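One contact in two related proteins. Structure 1 is octaprenyl-diphosphate synthase from Roseobacter denitrificans, which probably extends farnesyl diphosphate with isopentenyl diphosphate units to all-trans-octaprenyl diphosphate, the precursor of isoprenoid quinone side chains: PDB 4JXN (chain A, 2.30 Å), residues A17-D22 and T62-H67. Structure 2 is decaprenyl diphosphate synthase from Rhodobacter capsulatus: PDB 3MZV (chain B, 1.90 Å), residues Q16-D21 and T61-R66. One frame, after least-squares fit of the local backbone (RMSD 0.32 Å); residues are numbered along the deposited sequences.

Structure 1 (4JXN); sequences AYLESD and TLAAAH.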
loop_
_atom_site.group_PDB
_atom_site.type_symbol
_atom_site.label_atom_id
_atom_site.label_comp_id
_atom_site.label_asym_id
_atom_site.label_seq_id
_atom_site.Cartn_x
_atom_site.Cartn_y
_atom_site.Cartn_z
ATOM N N ALA A 17 2.155 -29.966 -11.425
ATOM C CA ALA A 17 2.237 -31.193 -10.618
ATOM C C ALA A 17 3.502 -31.243 -9.760
ATOM O O ALA A 17 3.494 -31.774 -8.655
ATOM C CB ALA A 17 2.175 -32.419 -11.520
ATOM N N TYR A 18 4.594 -30.697 -10.271
ATOM C CA TYR A 18 5.834 -30.647 -9.501
ATOM C C TYR A 18 5.694 -29.665 -8.337
ATOM O O TYR A 18 6.146 -29.936 -7.234
ATOM C CB TYR A 18 6.989 -30.246 -10.405
ATOM C CG TYR A 18 8.321 -30.120 -9.706
ATOM C CD1 TYR A 18 8.682 -28.938 -9.071
ATOM C CD2 TYR A 18 9.230 -31.171 -9.700
ATOM C CE1 TYR A 18 9.899 -28.808 -8.428
ATOM C CE2 TYR A 18 10.457 -31.050 -9.061
ATOM C CZ TYR A 18 10.785 -29.864 -8.427
ATOM O OH TYR A 18 11.993 -29.719 -7.787
ATOM N N LEU A 19 5.042 -28.536 -8.590
ATOM C CA LEU A 19 4.877 -27.496 -7.583
ATOM C C LEU A 19 3.613 -27.677 -6.769
ATOM O O LEU A 19 3.320 -26.853 -5.902
ATOM C CB LEU A 19 4.821 -26.132 -8.261
ATOM C CG LEU A 19 6.121 -25.740 -8.937
ATOM C CD1 LEU A 19 5.912 -24.478 -9.758
ATOM C CD2 LEU A 19 7.220 -25.562 -7.896
ATOM N N GLU A 20 2.878 -28.750 -7.061
ATOM C CA GLU A 20 1.556 -29.024 -6.487
ATOM C C GLU A 20 1.464 -28.737 -4.991
ATOM O O GLU A 20 0.535 -28.064 -4.527
ATOM C CB GLU A 20 1.195 -30.497 -6.755
ATOM C CG GLU A 20 0.205 -31.150 -5.791
ATOM C CD GLU A 20 -1.116 -30.410 -5.678
ATOM O OE1 GLU A 20 -1.405 -29.544 -6.537
ATOM O OE2 GLU A 20 -1.864 -30.700 -4.719
ATOM N N SER A 21 2.429 -29.260 -4.248
ATOM C CA SER A 21 2.373 -29.254 -2.798
ATOM C C SER A 21 2.684 -27.859 -2.255
ATOM O O SER A 21 2.006 -27.363 -1.356
ATOM C CB SER A 21 3.362 -30.294 -2.243
ATOM O OG SER A 21 4.690 -29.973 -2.612
ATOM N N ASP A 22 3.716 -27.229 -2.810
ATOM C CA ASP A 22 4.085 -25.877 -2.411
ATOM C C ASP A 22 2.967 -24.887 -2.706
ATOM O O ASP A 22 2.699 -24.013 -1.895
ATOM C CB ASP A 22 5.383 -25.458 -3.088
ATOM C CG ASP A 22 6.603 -26.159 -2.498
ATOM O OD1 ASP A 22 6.471 -26.883 -1.488
ATOM O OD2 ASP A 22 7.704 -25.983 -3.048
ATOM N N THR A 62 8.203 -17.997 -8.205
ATOM C CA THR A 62 9.034 -17.890 -7.011
ATOM C C THR A 62 9.431 -19.265 -6.519
ATOM O O THR A 62 10.607 -19.513 -6.224
ATOM C CB THR A 62 8.310 -17.081 -5.899
ATOM O OG1 THR A 62 8.068 -15.747 -6.378
ATOM C CG2 THR A 62 9.150 -17.022 -4.610
ATOM N N LEU A 63 8.457 -20.166 -6.456
ATOM C CA LEU A 63 8.710 -21.536 -5.987
ATOM C C LEU A 63 9.599 -22.266 -6.964
ATOM O O LEU A 63 10.557 -22.975 -6.590
ATOM C CB LEU A 63 7.404 -22.300 -5.857
ATOM C CG LEU A 63 6.391 -21.736 -4.859
ATOM C CD1 LEU A 63 4.990 -22.266 -5.149
ATOM C CD2 LEU A 63 6.845 -22.063 -3.443
ATOM N N ALA A 64 9.276 -22.092 -8.238
ATOM C CA ALA A 64 10.051 -22.739 -9.276
ATOM C C ALA A 64 11.496 -22.294 -9.175
ATOM O O ALA A 64 12.409 -23.113 -9.269
ATOM C CB ALA A 64 9.491 -22.416 -10.628
ATOM N N ALA A 65 11.696 -20.993 -8.975
ATOM C CA ALA A 65 13.039 -20.432 -8.943
ATOM C C ALA A 65 13.821 -20.940 -7.725
ATOM O O ALA A 65 15.017 -21.203 -7.799
ATOM C CB ALA A 65 13.004 -18.918 -8.969
ATOM N N ALA A 66 13.131 -21.091 -6.611
ATOM C CA ALA A 66 13.758 -21.590 -5.400
ATOM C C ALA A 66 14.213 -23.024 -5.593
ATOM O O ALA A 66 15.359 -23.359 -5.305
ATOM C CB ALA A 66 12.790 -21.489 -4.235
ATOM N N HIS A 67 13.313 -23.869 -6.085
ATOM C CA HIS A 67 13.642 -25.279 -6.317
ATOM C C HIS A 67 14.758 -25.418 -7.351
ATOM O O HIS A 67 15.703 -26.192 -7.169
ATOM C CB HIS A 67 12.409 -26.060 -6.760
ATOM C CG HIS A 67 11.398 -26.270 -5.671
ATOM N ND1 HIS A 67 11.699 -26.900 -4.482
ATOM C CD2 HIS A 67 10.082 -25.954 -5.604
ATOM C CE1 HIS A 67 10.618 -26.948 -3.724
ATOM N NE2 HIS A 67 9.624 -26.384 -4.383
#
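D22 and H67 approach from opposite directions where segment 17-22 of helix 9-34 meets segment 62-67 of helix 57-68, the segments at 104°, in the all-helical isoprenoid synthase fold. NE2 of H67 donates to OD2 of D22; the refined 2.4 Å is doubtfully short. The oxygen meets the ring edge near its plane, carboxylate and imidazole planes 13° apart. Y18, with CG anti to its backbone N (chi1 178°), turns its ring edge toward the imidazole face in a T-shaped pair, centroids 5.7 Å apart; its OH is 3.8 Å from H67 CB. Beside the polar pair, L19 CD2 packs on L63 CB (3.9 Å), L19 CD1 faces A64 CB (4.2 Å), and both L63 methyls pack on D22 CB, CD2 at 3.7 Å. M321 of helix 317-330 touches Y18, and H76 touches L63.

Structure 2 (3MZV); sequences QALAED and TLAAAR.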
loop_
_atom_site.group_PDB
_atom_site.type_symbol
_atom_site.label_atom_id
_atom_site.label_comp_id
_atom_site.label_asym_id
_atom_site.label_seq_id
_atom_site.Cartn_x
_atom_site.Cartn_y
_atom_site.Cartn_z
ATOM N N GLN B 16 1.936 -29.507 -11.443
ATOM C CA GLN B 16 1.925 -30.779 -10.725
ATOM C C GLN B 16 3.243 -31.001 -9.942
ATOM O O GLN B 16 3.225 -31.584 -8.854
ATOM C CB GLN B 16 1.580 -31.955 -11.684
ATOM C CG GLN B 16 0.077 -31.933 -12.145
ATOM C CD GLN B 16 -0.223 -32.631 -13.505
ATOM O OE1 GLN B 16 0.534 -33.495 -13.969
ATOM N NE2 GLN B 16 -1.367 -32.276 -14.124
ATOM N N ALA B 17 4.365 -30.510 -10.487
ATOM C CA ALA B 17 5.659 -30.601 -9.818
ATOM C C ALA B 17 5.694 -29.677 -8.614
ATOM O O ALA B 17 6.370 -29.951 -7.633
ATOM C CB ALA B 17 6.796 -30.244 -10.776
ATOM N N LEU B 18 4.973 -28.569 -8.684
ATOM C CA LEU B 18 4.940 -27.620 -7.561
ATOM C C LEU B 18 3.685 -27.758 -6.682
ATOM O O LEU B 18 3.427 -26.907 -5.828
ATOM C CB LEU B 18 5.024 -26.205 -8.119
ATOM C CG LEU B 18 6.310 -25.889 -8.899
ATOM C CD1 LEU B 18 6.174 -24.538 -9.510
ATOM C CD2 LEU B 18 7.493 -25.965 -7.909
ATOM N N ALA B 19 2.929 -28.832 -6.882
ATOM C CA ALA B 19 1.603 -29.042 -6.254
ATOM C C ALA B 19 1.621 -28.828 -4.775
ATOM O O ALA B 19 0.780 -28.102 -4.192
ATOM C CB ALA B 19 1.078 -30.481 -6.576
ATOM N N GLU B 20 2.602 -29.438 -4.134
ATOM C CA GLU B 20 2.676 -29.368 -2.694
ATOM C C GLU B 20 2.976 -27.963 -2.195
ATOM O O GLU B 20 2.379 -27.510 -1.219
ATOM C CB GLU B 20 3.724 -30.324 -2.215
ATOM C CG GLU B 20 4.016 -30.214 -0.792
ATOM C CD GLU B 20 4.611 -31.475 -0.234
ATOM O OE1 GLU B 20 4.968 -32.382 -1.013
ATOM O OE2 GLU B 20 4.687 -31.558 1.000
ATOM N N ASP B 21 3.924 -27.283 -2.855
ATOM C CA ASP B 21 4.262 -25.915 -2.482
ATOM C C ASP B 21 3.089 -24.970 -2.753
ATOM O O ASP B 21 2.858 -24.030 -2.002
ATOM C CB ASP B 21 5.504 -25.468 -3.300
ATOM C CG ASP B 21 6.835 -26.012 -2.708
ATOM O OD1 ASP B 21 6.857 -26.526 -1.576
ATOM O OD2 ASP B 21 7.869 -25.911 -3.373
ATOM N N THR B 61 8.139 -18.051 -8.577
ATOM C CA THR B 61 8.944 -17.934 -7.359
ATOM C C THR B 61 9.293 -19.293 -6.802
ATOM O O THR B 61 10.455 -19.570 -6.490
ATOM C CB THR B 61 8.196 -17.132 -6.308
ATOM O OG1 THR B 61 8.066 -15.803 -6.770
ATOM C CG2 THR B 61 8.913 -17.164 -4.905
ATOM N N LEU B 62 8.278 -20.157 -6.656
ATOM C CA LEU B 62 8.498 -21.522 -6.173
ATOM C C LEU B 62 9.512 -22.275 -7.051
ATOM O O LEU B 62 10.408 -22.913 -6.532
ATOM C CB LEU B 62 7.195 -22.305 -6.185
ATOM C CG LEU B 62 6.079 -21.765 -5.284
ATOM C CD1 LEU B 62 4.819 -22.630 -5.533
ATOM C CD2 LEU B 62 6.505 -21.733 -3.822
ATOM N N ALA B 63 9.319 -22.228 -8.373
ATOM C CA ALA B 63 10.201 -22.920 -9.304
ATOM C C ALA B 63 11.657 -22.424 -9.197
ATOM O O ALA B 63 12.613 -23.246 -9.180
ATOM C CB ALA B 63 9.674 -22.822 -10.783
ATOM N N ALA B 64 11.825 -21.122 -9.126
ATOM C CA ALA B 64 13.167 -20.534 -9.009
ATOM C C ALA B 64 13.872 -20.974 -7.699
ATOM O O ALA B 64 15.046 -21.375 -7.744
ATOM C CB ALA B 64 13.127 -18.988 -9.107
ATOM N N ALA B 65 13.160 -20.941 -6.582
ATOM C CA ALA B 65 13.734 -21.327 -5.310
ATOM C C ALA B 65 14.128 -22.826 -5.333
ATOM O O ALA B 65 15.252 -23.175 -4.995
ATOM C CB ALA B 65 12.750 -21.020 -4.135
ATOM N N ARG B 66 13.217 -23.685 -5.791
ATOM C CA ARG B 66 13.457 -25.144 -5.831
ATOM C C ARG B 66 14.530 -25.474 -6.880
ATOM O O ARG B 66 15.334 -26.381 -6.675
ATOM C CB ARG B 66 12.162 -25.921 -6.160
ATOM C CG ARG B 66 11.080 -25.881 -5.086
ATOM C CD ARG B 66 11.435 -26.748 -3.925
ATOM N NE ARG B 66 10.350 -26.877 -2.950
ATOM C CZ ARG B 66 10.416 -27.640 -1.852
ATOM N NH1 ARG B 66 11.494 -28.383 -1.619
ATOM N NH2 ARG B 66 9.400 -27.687 -0.993
#
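A side-on, two-pronged salt bridge joins R66 to D21, the two side chains arriving from opposite directions. NE of R66 donates to OD2 of D21 at 2.7 Å, its NH2 to OD1 at 2.9 Å. Both oxygens use their syn lone pairs and lie near the guanidinium plane; the carboxylate is tilted only 16° from it. A bend at chi2 (-74°) brings the guanidinium edge round to the acid, and the paired bonds should hold the two groups nearly coplanar and limit their rotation. The methyl of A17 touches M320 of helix 316-328. Beside the salt bridge, L18 CD2 packs on L62 CB (4.1 Å), L18 CD1 faces A63 CB (4.1 Å), and both L62 methyls pack on D21 CB, CD1 at 3.7 Å. H75 touches L62, and its NE2 has a weak hydrogen bond with OD2 of D21.

What differs
The polar link to the aspartate is kept, but its form is replaced. In structure 1 a single hydrogen bond, doubtfully short at 2.4 Å, runs from H67(A) NE2 to D22(A) OD2; in structure 2 a salt bridge takes its place, with R66(B) NE on D21(B) OD2 and R66(B) NH2 on D21(B) OD1. Two bonds in place of one probably restrict the aspartate's rotation more. The CB atoms coincide, and CE1 of H67(A) and NE of R66(B) are 0.8 Å apart after superposition. NE2 of H67(A) has no counterpart in R66(B); D21(B) OD2 stands 2.1 Å apart from its place. CZ, NH1 and NH2 of R66(B) have none in H67(A).

In the packing, A17(B) stands where Y18(A) carries its phenol ring, from CG to OH, which has no counterpart. The T-shaped pair and the touch of Y18(A) OH on H67(A) CB are therefore present in structure 1 alone; in structure 2 the nearest approach of these side chains is A17(B) CB to R66(B) CB, 8.3 Å. L19(A), D22(A) and L63(A) and their counterparts hold their positions. Away from the interface, Q16(B) and E20(B) carry longer exposed side chains than A17(A) and S21(A), though crystal neighbours touch both in structure 2.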